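Local coordinates for protein flavohemoglobin (PDB 6O0A) that binds heme and FAD and, as a flavohemoglobin required for nitric oxide resistance, probably passes electrons from NAD(P)H through the flavin to the heme to detoxify nitric oxide, at residues 292-297 / 325-330; 281-286 / 367-372; 182-187 / 318-323. All blocks are in the same frame, centred on the assembly; numbering follows the deposited sequence.

Interaction 1: 292-297 / 325-330; sequences PVLAFV and GELLER
L294 and V297 of one helix meet L327 and R330 of the next in a nearly parallel helix pair on one face of the Rossmann-like NAD-binding domain. The segment axes approach to 9.7 Å at a crossing angle of 25°, and the residues three apart in each helix fall opposite each other, L294 by L327 and V297 by R330.

The apolar contacts centre on the two leucines. The CD1 methyl of L294 lies against the backbone of the second helix, 3.8 Å from L327 CA, with CG anti to the backbone N (chi1 177°) and chi2 at 59° directing CD1 across the gap. L327 repeats both torsions, and its own CD1 touches both valines, V297 CG2 at 3.9 Å and V293 CG1 at 4.2 Å. The V297 and L327 side chains cross at about a right angle. Beneath this layer, V293 also rests on L283 and C285 of the parallel sheet, while L327 touches Y341 of strand 336-343, so both helices are seated on the same sheet.

Polar residues contribute here mainly through their carbon chains. E326, extended beyond CG, runs across the end of L294, and L294 CD2 sits 3.7 Å from E326 OE2. The carboxylate is held from outside by a salt bridge to R235, a strand residue of the flavin-binding barrel. R330 turns its aliphatic root inward and bends at chi2 and chi3, which carries the guanidinium group away to a salt bridge with E333. What remains facing the first helix is its CB, 3.7 Å from V297 CG1, and its CG, 4.1 Å from L294 CD1.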
ATOM      1  N   PRO A 292      -4.949  -6.309   7.911  1.00 11.41           N
ATOM      2  CA  PRO A 292      -6.104  -5.391   7.799  1.00 11.47           C
ATOM      3  C   PRO A 292      -7.429  -6.034   8.190  1.00 11.23           C
ATOM      4  O   PRO A 292      -8.305  -5.355   8.741  1.00 13.33           O
ATOM      5  CB  PRO A 292      -6.093  -4.970   6.318  1.00 14.70           C
ATOM      6  CG  PRO A 292      -5.284  -6.001   5.620  1.00 18.62           C
ATOM      7  CD  PRO A 292      -4.270  -6.490   6.609  1.00 11.41           C
ATOM      8  N   VAL A 293      -7.594  -7.329   7.928  1.00 12.71           N
ATOM      9  CA  VAL A 293      -8.834  -8.014   8.298  1.00 13.90           C
ATOM     10  C   VAL A 293      -9.058  -7.935   9.807  1.00 11.48           C
ATOM     11  O   VAL A 293     -10.152  -7.601  10.281  1.00 14.34           O
ATOM     12  CB  VAL A 293      -8.798  -9.467   7.789  1.00 13.81           C
ATOM     13  CG1 VAL A 293      -9.988 -10.268   8.326  1.00 13.17           C
ATOM     14  CG2 VAL A 293      -8.794  -9.499   6.250  1.00 15.69           C
ATOM     15  N   LEU A 294      -8.021  -8.233  10.589  1.00 13.17           N
ATOM     16  CA  LEU A 294      -8.138  -8.123  12.041  1.00 14.18           C
ATOM     17  C   LEU A 294      -8.430  -6.684  12.482  1.00 14.06           C
ATOM     18  O   LEU A 294      -9.260  -6.452  13.370  1.00 12.62           O
ATOM     19  CB  LEU A 294      -6.859  -8.644  12.693  1.00 13.52           C
ATOM     20  CG  LEU A 294      -6.825  -8.524  14.211  1.00 13.22           C
ATOM     21  CD1 LEU A 294      -7.988  -9.296  14.851  1.00 14.17           C
ATOM     22  CD2 LEU A 294      -5.475  -9.004  14.757  1.00 16.62           C
ATOM     23  N   ALA A 295      -7.772  -5.699  11.866  1.00 12.73           N
ATOM     24  CA  ALA A 295      -8.107  -4.307  12.169  1.00 13.42           C
ATOM     25  C   ALA A 295      -9.581  -4.008  11.890  1.00 14.54           C
ATOM     26  O   ALA A 295     -10.260  -3.373  12.707  1.00 13.56           O
ATOM     27  CB  ALA A 295      -7.199  -3.362  11.366  1.00 15.62           C
ATOM     28  N   PHE A 296     -10.096  -4.473  10.747  1.00 14.00           N
ATOM     29  CA  PHE A 296     -11.496  -4.217  10.398  1.00 15.36           C
ATOM     30  C   PHE A 296     -12.436  -4.900  11.375  1.00 15.40           C
ATOM     31  O   PHE A 296     -13.431  -4.311  11.816  1.00 17.59           O
ATOM     32  CB  PHE A 296     -11.801  -4.728   8.986  1.00 16.69           C
ATOM     33  CG  PHE A 296     -11.110  -3.977   7.887  1.00 17.37           C
ATOM     34  CD1 PHE A 296     -10.753  -2.640   8.039  1.00 19.22           C
ATOM     35  CD2 PHE A 296     -10.827  -4.611   6.689  1.00 18.33           C
ATOM     36  CE1 PHE A 296     -10.126  -1.956   7.009  1.00 21.49           C
ATOM     37  CE2 PHE A 296     -10.193  -3.930   5.657  1.00 17.27           C
ATOM     38  CZ  PHE A 296      -9.846  -2.601   5.821  1.00 16.06           C
ATOM     39  N   VAL A 297     -12.138  -6.153  11.711  1.00 15.39           N
ATOM     40  CA  VAL A 297     -13.036  -6.920  12.562  1.00 14.72           C
ATOM     41  C   VAL A 297     -13.075  -6.336  13.963  1.00 17.08           C
ATOM     42  O   VAL A 297     -14.143  -6.222  14.566  1.00 18.90           O
ATOM     43  CB  VAL A 297     -12.628  -8.402  12.561  1.00 19.53           C
ATOM     44  CG1 VAL A 297     -13.456  -9.164  13.590  1.00 21.97           C
ATOM     45  CG2 VAL A 297     -12.862  -8.989  11.183  1.00 19.56           C
ATOM     46  N   GLY A 325      -6.104 -16.877  16.537  1.00 15.71           N
ATOM     47  CA  GLY A 325      -6.829 -16.899  17.799  1.00 16.90           C
ATOM     48  C   GLY A 325      -7.503 -15.576  18.096  1.00 17.31           C
ATOM     49  O   GLY A 325      -8.677 -15.533  18.474  1.00 19.26           O
ATOM     50  N   GLU A 326      -6.776 -14.476  17.904  1.00 15.35           N
ATOM     51  CA  GLU A 326      -7.326 -13.155  18.178  1.00 14.26           C
ATOM     52  C   GLU A 326      -8.434 -12.797  17.192  1.00 14.31           C
ATOM     53  O   GLU A 326      -9.450 -12.211  17.580  1.00 16.54           O
ATOM     54  CB  GLU A 326      -6.207 -12.119  18.132  1.00 11.39           C
ATOM     55  CG  GLU A 326      -6.685 -10.717  18.381  1.00 12.46           C
ATOM     56  CD  GLU A 326      -5.541  -9.727  18.416  1.00 15.57           C
ATOM     57  OE1 GLU A 326      -4.370 -10.176  18.465  1.00 19.59           O
ATOM     58  OE2 GLU A 326      -5.811  -8.509  18.386  1.00 15.66           O
ATOM     59  N   LEU A 327      -8.256 -13.139  15.915  1.00 13.29           N
ATOM     60  CA  LEU A 327      -9.309 -12.894  14.937  1.00 12.08           C
ATOM     61  C   LEU A 327     -10.584 -13.622  15.329  1.00 12.83           C
ATOM     62  O   LEU A 327     -11.677 -13.046  15.277  1.00 15.10           O
ATOM     63  CB  LEU A 327      -8.848 -13.321  13.547  1.00 15.75           C
ATOM     64  CG  LEU A 327      -9.872 -13.165  12.419  1.00 13.48           C
ATOM     65  CD1 LEU A 327     -10.304 -11.706  12.281  1.00 16.50           C
ATOM     66  CD2 LEU A 327      -9.260 -13.684  11.105  1.00 14.78           C
ATOM     67  N   LEU A 328     -10.462 -14.883  15.748  1.00 13.72           N
ATOM     68  CA  LEU A 328     -11.649 -15.636  16.140  1.00 14.01           C
ATOM     69  C   LEU A 328     -12.322 -15.017  17.358  1.00 18.59           C
ATOM     70  O   LEU A 328     -13.554 -14.976  17.430  1.00 20.17           O
ATOM     71  CB  LEU A 328     -11.290 -17.094  16.411  1.00 14.74           C
ATOM     72  CG  LEU A 328     -10.805 -17.880  15.181  1.00 18.91           C
ATOM     73  CD1 LEU A 328     -10.515 -19.317  15.545  1.00 18.88           C
ATOM     74  CD2 LEU A 328     -11.817 -17.800  14.047  1.00 26.62           C
ATOM     75  N   GLU A 329     -11.537 -14.530  18.323  1.00 17.22           N
ATOM     76  CA  GLU A 329     -12.142 -13.917  19.504  1.00 17.90           C
ATOM     77  C   GLU A 329     -12.911 -12.661  19.127  1.00 18.41           C
ATOM     78  O   GLU A 329     -14.046 -12.459  19.575  1.00 23.07           O
ATOM     79  CB  GLU A 329     -11.075 -13.601  20.551  1.00 20.67           C
ATOM     80  CG  GLU A 329     -10.501 -14.818  21.236  1.00 26.70           C
ATOM     81  CD  GLU A 329     -11.567 -15.675  21.898  1.00 35.33           C
ATOM     82  OE1 GLU A 329     -12.329 -15.157  22.751  1.00 38.96           O
ATOM     83  OE2 GLU A 329     -11.656 -16.869  21.554  1.00 39.04           O
ATOM     84  N   ARG A 330     -12.308 -11.803  18.294  1.00 16.75           N
ATOM     85  CA  ARG A 330     -12.999 -10.589  17.862  1.00 20.62           C
ATOM     86  C   ARG A 330     -14.261 -10.920  17.082  1.00 18.02           C
ATOM     87  O   ARG A 330     -15.299 -10.276  17.267  1.00 19.59           O
ATOM     88  CB  ARG A 330     -12.080  -9.706  17.009  1.00 20.74           C
ATOM     89  CG  ARG A 330     -10.926  -9.078  17.754  1.00 27.48           C
ATOM     90  CD  ARG A 330     -11.392  -8.044  18.783  1.00 31.68           C
ATOM     91  NE  ARG A 330     -11.858  -8.668  20.021  1.00 27.98           N
ATOM     92  CZ  ARG A 330     -11.064  -9.283  20.896  1.00 31.63           C
ATOM     93  NH1 ARG A 330      -9.749  -9.363  20.672  1.00 28.42           N
ATOM     94  NH2 ARG A 330     -11.587  -9.827  21.994  1.00 29.98           N
TER

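Interaction 2: 281-286 / 367-372; sequences LVLICA and SVFLCG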
ATOM      1  N   LEU A 281     -20.305  -7.468   4.330  1.00 28.14           N
ATOM      2  CA  LEU A 281     -18.876  -7.418   4.059  1.00 25.84           C
ATOM      3  C   LEU A 281     -18.319  -8.830   3.929  1.00 23.48           C
ATOM      4  O   LEU A 281     -18.635  -9.712   4.735  1.00 26.53           O
ATOM      5  CB  LEU A 281     -18.112  -6.679   5.170  1.00 29.26           C
ATOM      6  CG  LEU A 281     -18.391  -5.194   5.409  1.00 40.97           C
ATOM      7  CD1 LEU A 281     -17.647  -4.731   6.650  1.00 37.61           C
ATOM      8  CD2 LEU A 281     -17.988  -4.358   4.203  1.00 43.72           C
ATOM      9  N   VAL A 282     -17.482  -9.041   2.918  1.00 20.58           N
ATOM     10  CA  VAL A 282     -16.774 -10.302   2.737  1.00 16.19           C
ATOM     11  C   VAL A 282     -15.295  -9.963   2.745  1.00 17.58           C
ATOM     12  O   VAL A 282     -14.836  -9.155   1.928  1.00 22.19           O
ATOM     13  CB  VAL A 282     -17.190 -11.026   1.443  1.00 18.72           C
ATOM     14  CG1 VAL A 282     -16.462 -12.364   1.326  1.00 23.43           C
ATOM     15  CG2 VAL A 282     -18.706 -11.250   1.407  1.00 20.03           C
ATOM     16  N   LEU A 283     -14.558 -10.537   3.693  1.00 15.98           N
ATOM     17  CA  LEU A 283     -13.139 -10.245   3.867  1.00 16.08           C
ATOM     18  C   LEU A 283     -12.360 -11.516   3.550  1.00 14.79           C
ATOM     19  O   LEU A 283     -12.548 -12.543   4.217  1.00 17.37           O
ATOM     20  CB  LEU A 283     -12.854  -9.753   5.288  1.00 15.96           C
ATOM     21  CG  LEU A 283     -13.789  -8.646   5.800  1.00 16.49           C
ATOM     22  CD1 LEU A 283     -13.424  -8.268   7.234  1.00 21.78           C
ATOM     23  CD2 LEU A 283     -13.717  -7.411   4.898  1.00 17.44           C
ATOM     24  N   ILE A 284     -11.500 -11.453   2.537  1.00 13.77           N
ATOM     25  CA  ILE A 284     -10.790 -12.628   2.036  1.00 14.79           C
ATOM     26  C   ILE A 284      -9.296 -12.341   2.102  1.00 17.52           C
ATOM     27  O   ILE A 284      -8.825 -11.354   1.521  1.00 17.33           O
ATOM     28  CB  ILE A 284     -11.216 -12.978   0.605  1.00 15.10           C
ATOM     29  CG1 ILE A 284     -12.724 -13.273   0.557  1.00 16.28           C
ATOM     30  CG2 ILE A 284     -10.391 -14.138   0.079  1.00 18.77           C
ATOM     31  CD1 ILE A 284     -13.248 -13.626  -0.830  1.00 20.51           C
ATOM     32  N   CYS A 285      -8.545 -13.200   2.793  1.00 13.23           N
ATOM     33  CA  CYS A 285      -7.126 -12.927   2.976  1.00 12.22           C
ATOM     34  C   CYS A 285      -6.303 -14.209   2.941  1.00 13.05           C
ATOM     35  O   CYS A 285      -6.818 -15.321   3.087  1.00 14.59           O
ATOM     36  CB  CYS A 285      -6.856 -12.169   4.293  1.00 12.69           C
ATOM     37  SG  CYS A 285      -7.316 -13.074   5.783  1.00 15.34           S
ATOM     38  N   ALA A 286      -4.996 -14.031   2.747  1.00 13.86           N
ATOM     39  CA  ALA A 286      -4.046 -15.129   2.781  1.00 10.12           C
ATOM     40  C   ALA A 286      -2.830 -14.698   3.582  1.00 10.99           C
ATOM     41  O   ALA A 286      -2.367 -13.561   3.454  1.00 13.88           O
ATOM     42  CB  ALA A 286      -3.605 -15.552   1.374  1.00 14.92           C
ATOM     43  N   SER A 367     -19.670  -5.679  -0.378  1.00 29.60           N
ATOM     44  CA  SER A 367     -18.308  -5.283  -0.700  1.00 25.01           C
ATOM     45  C   SER A 367     -17.392  -6.439  -0.343  1.00 21.12           C
ATOM     46  O   SER A 367     -17.576  -7.096   0.689  1.00 24.76           O
ATOM     47  CB  SER A 367     -17.890  -4.025   0.062  1.00 28.02           C
ATOM     48  OG  SER A 367     -18.683  -2.908  -0.301  1.00 30.99           O
ATOM     49  N   VAL A 368     -16.427  -6.710  -1.217  1.00 19.67           N
ATOM     50  CA  VAL A 368     -15.467  -7.787  -1.014  1.00 20.20           C
ATOM     51  C   VAL A 368     -14.080  -7.176  -0.919  1.00 18.52           C
ATOM     52  O   VAL A 368     -13.669  -6.428  -1.813  1.00 25.65           O
ATOM     53  CB  VAL A 368     -15.519  -8.820  -2.152  1.00 21.20           C
ATOM     54  CG1 VAL A 368     -14.530  -9.927  -1.886  1.00 19.58           C
ATOM     55  CG2 VAL A 368     -16.934  -9.372  -2.318  1.00 18.80           C
ATOM     56  N   PHE A 369     -13.360  -7.508   0.149  1.00 16.66           N
ATOM     57  CA  PHE A 369     -12.006  -7.023   0.389  1.00 16.68           C
ATOM     58  C   PHE A 369     -11.017  -8.180   0.259  1.00 23.22           C
ATOM     59  O   PHE A 369     -11.250  -9.259   0.812  1.00 20.41           O
ATOM     60  CB  PHE A 369     -11.905  -6.391   1.781  1.00 17.46           C
ATOM     61  CG  PHE A 369     -10.503  -6.073   2.202  1.00 18.93           C
ATOM     62  CD1 PHE A 369      -9.855  -4.950   1.711  1.00 22.13           C
ATOM     63  CD2 PHE A 369      -9.826  -6.898   3.091  1.00 17.78           C
ATOM     64  CE1 PHE A 369      -8.557  -4.660   2.097  1.00 20.72           C
ATOM     65  CE2 PHE A 369      -8.519  -6.607   3.491  1.00 18.44           C
ATOM     66  CZ  PHE A 369      -7.887  -5.488   2.993  1.00 16.90           C
ATOM     67  N   LEU A 370      -9.922  -7.959  -0.474  1.00 16.17           N
ATOM     68  CA  LEU A 370      -8.882  -8.964  -0.671  1.00 17.45           C
ATOM     69  C   LEU A 370      -7.550  -8.463  -0.134  1.00 15.93           C
ATOM     70  O   LEU A 370      -7.150  -7.329  -0.405  1.00 17.10           O
ATOM     71  CB  LEU A 370      -8.689  -9.306  -2.152  1.00 18.59           C
ATOM     72  CG  LEU A 370      -9.928  -9.617  -2.978  1.00 23.52           C
ATOM     73  CD1 LEU A 370      -9.534  -9.818  -4.442  1.00 22.07           C
ATOM     74  CD2 LEU A 370     -10.621 -10.850  -2.408  1.00 25.04           C
ATOM     75  N   CYS A 371      -6.838  -9.323   0.583  1.00 15.43           N
ATOM     76  CA  CYS A 371      -5.463  -8.995   0.939  1.00 15.67           C
ATOM     77  C   CYS A 371      -4.651 -10.277   1.007  1.00 17.91           C
ATOM     78  O   CYS A 371      -4.916 -11.134   1.851  1.00 15.31           O
ATOM     79  CB  CYS A 371      -5.399  -8.253   2.266  1.00 15.61           C
ATOM     80  SG  CYS A 371      -3.768  -7.608   2.575  1.00 19.15           S
ATOM     81  N   GLY A 372      -3.667 -10.395   0.131  1.00 21.10           N
ATOM     82  CA  GLY A 372      -2.805 -11.550   0.100  1.00 22.54           C
ATOM     83  C   GLY A 372      -1.726 -11.332  -0.933  1.00 21.91           C
ATOM     84  O   GLY A 372      -1.588 -10.238  -1.485  1.00 22.08           O
TER
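The carbonyl oxygen of I284 takes the N-H of C371 at 3.0 Å, and the CA-H of L370 closes on the same I284 O with CA 3.2 Å away. V282 O is approached in the same double fashion, by F369 N at 2.8 Å, with an N-H...O angle of 169°, and by the CA-H of V368. Three more bonds run the other way, from V282 N to S367 O, I284 N to F369 O and A286 N to C371 O. The last is the most bent at the acceptor, with A286 N in the carbonyl plane and a C=O...N angle of 151°.

Such alternation is that of neighbouring parallel strands, here two inner strands of the six-stranded sheet of the Rossmann-like NAD-binding domain. Strand 308-315 bonds to the other edge of 281-286, and helices lie over both faces. On the face bearing I284, V368 and L370, the I284 and L370 side chains lie side by side and point the same way, with I284 CB 3.7 Å from L370 CD2. I284 CD1 also reaches V368 CG1, and helix 374-386 packs over this side through F376, M380 and L384.

On the other face L283 sends CD2 to within 3.7 Å of F369 CB. F369 has CG anti to its backbone nitrogen (chi1 170°), which leans the ring along the strand toward C371, where it meets F296 of helix 290-302 edge-to-face. C371 follows on this face, its side chain about 7 Å from the bound FAD.

Interaction 3: 182-187 / 318-323; sequences VTKDVV and LAEAPL
T183 and E320 bring the two backbones nearest, with CA atoms 5.5 Å apart, where the hairpin turn joining strands 171-181 and 186-193 of the flavin-binding barrel faces a type I beta turn, L318 to A321, of the NAD-binding domain. This is a domain interface, part dry and part bridged by water.

T183 pushes its CG2 methyl into the curve of the second loop, 3.7 Å from P322 CA and 3.8 Å from E320 O. V186 crosses P322 at about a right angle, its CG2 4.1 Å from P322 CB, and I288 touches both residues.

While the T183 methyl lies anti to the carbonyl carbon, the hydroxyl (chi1 68°) is turned to a water that donates to D185 OD1 and to E320 O. A second water accepts from K184 N and donates to A319 O, tying one turn to the other.

At the solvent side, K184 lays CD 3.8 Å from E320 OE1, and the bend at chi3 sets the direction of the chain beyond it. Its ammonium group is too distant for a salt bridge, and E320 OE2 is hydrogen-bonded to S317 OG; one water links the pair, 2.8 Å from K184 NZ and 2.9 Å from E320 OE1.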
ATOM      1  N   VAL A 182       4.762 -15.271  16.932  1.00 13.95           N
ATOM      2  CA  VAL A 182       3.420 -15.849  16.944  1.00 15.94           C
ATOM      3  C   VAL A 182       3.237 -17.002  15.956  1.00 19.53           C
ATOM      4  O   VAL A 182       2.323 -17.822  16.149  1.00 17.16           O
ATOM      5  CB  VAL A 182       2.338 -14.767  16.711  1.00 15.90           C
ATOM      6  CG1 VAL A 182       2.348 -13.740  17.855  1.00 18.04           C
ATOM      7  CG2 VAL A 182       2.518 -14.080  15.377  1.00 15.74           C
ATOM      8  N   THR A 183       4.050 -17.076  14.902  1.00 14.08           N
ATOM      9  CA  THR A 183       4.172 -18.259  14.056  1.00 14.86           C
ATOM     10  C   THR A 183       5.658 -18.476  13.790  1.00 15.40           C
ATOM     11  O   THR A 183       6.502 -17.723  14.279  1.00 16.85           O
ATOM     12  CB  THR A 183       3.416 -18.122  12.723  1.00 16.02           C
ATOM     13  OG1 THR A 183       4.057 -17.133  11.906  1.00 13.47           O
ATOM     14  CG2 THR A 183       1.966 -17.708  12.927  1.00 12.46           C
ATOM     15  N   LYS A 184       5.977 -19.499  12.985  1.00 14.24           N
ATOM     16  CA  LYS A 184       7.377 -19.777  12.663  1.00 17.13           C
ATOM     17  C   LYS A 184       8.064 -18.587  12.011  1.00 16.48           C
ATOM     18  O   LYS A 184       9.297 -18.484  12.087  1.00 18.15           O
ATOM     19  CB  LYS A 184       7.501 -21.002  11.743  1.00 16.16           C
ATOM     20  CG  LYS A 184       6.966 -20.782  10.333  1.00 19.55           C
ATOM     21  CD  LYS A 184       6.780 -22.105   9.564  1.00 22.76           C
ATOM     22  CE  LYS A 184       8.086 -22.647   9.036  1.00 26.24           C
ATOM     23  NZ  LYS A 184       7.871 -23.876   8.203  1.00 27.30           N
ATOM     24  N   ASP A 185       7.311 -17.686  11.374  1.00 12.97           N
ATOM     25  CA  ASP A 185       7.966 -16.568  10.706  1.00 14.10           C
ATOM     26  C   ASP A 185       7.288 -15.215  10.904  1.00 15.51           C
ATOM     27  O   ASP A 185       7.641 -14.262  10.189  1.00 12.83           O
ATOM     28  CB  ASP A 185       8.112 -16.849   9.195  1.00 20.96           C
ATOM     29  CG  ASP A 185       6.784 -17.053   8.493  1.00 23.06           C
ATOM     30  OD1 ASP A 185       5.720 -16.988   9.141  1.00 20.05           O
ATOM     31  OD2 ASP A 185       6.808 -17.278   7.267  1.00 23.87           O
ATOM     32  N   VAL A 186       6.357 -15.073  11.849  1.00 12.14           N
ATOM     33  CA  VAL A 186       5.688 -13.796  12.088  1.00 12.04           C
ATOM     34  C   VAL A 186       5.972 -13.336  13.510  1.00 10.53           C
ATOM     35  O   VAL A 186       5.822 -14.111  14.465  1.00 11.66           O
ATOM     36  CB  VAL A 186       4.169 -13.896  11.847  1.00  9.82           C
ATOM     37  CG1 VAL A 186       3.500 -12.595  12.233  1.00 11.03           C
ATOM     38  CG2 VAL A 186       3.899 -14.231  10.379  1.00 12.67           C
ATOM     39  N   VAL A 187       6.353 -12.065  13.657  1.00 12.11           N
ATOM     40  CA  VAL A 187       6.623 -11.453  14.953  1.00 11.29           C
ATOM     41  C   VAL A 187       5.652 -10.290  15.148  1.00 10.11           C
ATOM     42  O   VAL A 187       5.583  -9.380  14.312  1.00 12.49           O
ATOM     43  CB  VAL A 187       8.087 -10.993  15.065  1.00 12.59           C
ATOM     44  CG1 VAL A 187       8.342 -10.353  16.421  1.00 15.38           C
ATOM     45  CG2 VAL A 187       9.026 -12.183  14.847  1.00 13.98           C
ATOM     46  N   LEU A 318      -3.144 -24.403  10.271  1.00 13.74           N
ATOM     47  CA  LEU A 318      -3.630 -23.545  11.348  1.00 12.92           C
ATOM     48  C   LEU A 318      -2.490 -23.063  12.238  1.00 19.25           C
ATOM     49  O   LEU A 318      -2.521 -21.929  12.726  1.00 17.58           O
ATOM     50  CB  LEU A 318      -4.684 -24.265  12.175  1.00 13.97           C
ATOM     51  CG  LEU A 318      -5.979 -24.637  11.442  1.00 16.87           C
ATOM     52  CD1 LEU A 318      -6.985 -25.246  12.432  1.00 20.23           C
ATOM     53  CD2 LEU A 318      -6.589 -23.439  10.715  1.00 15.48           C
ATOM     54  N   ALA A 319      -1.468 -23.896  12.435  1.00 19.89           N
ATOM     55  CA  ALA A 319      -0.324 -23.478  13.240  1.00 21.50           C
ATOM     56  C   ALA A 319       0.381 -22.277  12.631  1.00 16.95           C
ATOM     57  O   ALA A 319       0.941 -21.449  13.359  1.00 19.75           O
ATOM     58  CB  ALA A 319       0.652 -24.648  13.404  1.00 23.89           C
ATOM     59  N   GLU A 320       0.342 -22.148  11.307  1.00 13.97           N
ATOM     60  CA  GLU A 320       0.997 -21.062  10.598  1.00 14.52           C
ATOM     61  C   GLU A 320       0.074 -19.883  10.308  1.00 13.90           C
ATOM     62  O   GLU A 320       0.513 -18.915   9.681  1.00 21.10           O
ATOM     63  CB  GLU A 320       1.591 -21.586   9.287  1.00 18.26           C
ATOM     64  CG  GLU A 320       2.790 -22.494   9.466  1.00 21.99           C
ATOM     65  CD  GLU A 320       3.151 -23.200   8.172  1.00 26.83           C
ATOM     66  OE1 GLU A 320       3.786 -22.571   7.297  1.00 24.18           O
ATOM     67  OE2 GLU A 320       2.766 -24.374   8.017  1.00 29.85           O
ATOM     68  N   ALA A 321      -1.184 -19.929  10.769  1.00 13.43           N
ATOM     69  CA  ALA A 321      -2.117 -18.831  10.548  1.00 11.87           C
ATOM     70  C   ALA A 321      -1.858 -17.712  11.549  1.00 15.54           C
ATOM     71  O   ALA A 321      -2.205 -17.850  12.734  1.00 13.37           O
ATOM     72  CB  ALA A 321      -3.561 -19.330  10.681  1.00 10.69           C
ATOM     73  N   PRO A 322      -1.261 -16.594  11.138  1.00 15.19           N
ATOM     74  CA  PRO A 322      -0.922 -15.555  12.119  1.00 13.58           C
ATOM     75  C   PRO A 322      -2.175 -14.897  12.671  1.00 11.44           C
ATOM     76  O   PRO A 322      -3.097 -14.571  11.924  1.00 12.04           O
ATOM     77  CB  PRO A 322      -0.064 -14.564  11.320  1.00 15.84           C
ATOM     78  CG  PRO A 322      -0.426 -14.776   9.913  1.00 15.00           C
ATOM     79  CD  PRO A 322      -0.873 -16.216   9.767  1.00 12.21           C
ATOM     80  N   LEU A 323      -2.211 -14.744  13.992  1.00 13.81           N
ATOM     81  CA  LEU A 323      -3.252 -13.992  14.690  1.00 14.48           C
ATOM     82  C   LEU A 323      -4.625 -14.646  14.579  1.00 15.75           C
ATOM     83  O   LEU A 323      -5.648 -13.989  14.805  1.00 13.43           O
ATOM     84  CB  LEU A 323      -3.311 -12.545  14.184  1.00 15.12           C
ATOM     85  CG  LEU A 323      -1.943 -11.851  14.227  1.00 16.05           C
ATOM     86  CD1 LEU A 323      -2.087 -10.398  13.774  1.00 20.19           C
ATOM     87  CD2 LEU A 323      -1.330 -11.935  15.623  1.00 21.08           C
TER
HETATM   88  O   HOH W   1      -0.017 -20.352  15.730  1.00 47.34           O
HETATM   89  O   HOH W   2       3.047 -17.646   9.418  1.00 18.86           O
HETATM   90  O   HOH W   3       4.000 -21.381  12.560  1.00 19.98           O
HETATM   91  O   HOH W   4       6.253 -23.446   5.968  1.00 30.44           O

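In the fold
Interactions 1 and 2 belong to the NAD-binding domain, their centres about 13 Å apart: strand 281-286 is followed, after a short loop, by helix 290-302, and P292, V293 and F296 of that helix pack on F369, C371 and C285. Along the chain both segments of interaction 1 fall between those of interaction 2. Interaction 3, about 14 Å from interaction 1, joins this domain to the flavin-binding barrel; its segments alternate with the others, 182-187 coming first and 318-323 between helix 290-302 and helix 324-332, where L323 touches L294. Packing thus runs from the central sheet through the helix pair to the domain boundary, near the FAD, consistent with a reductase unit whose two domains frame the flavin.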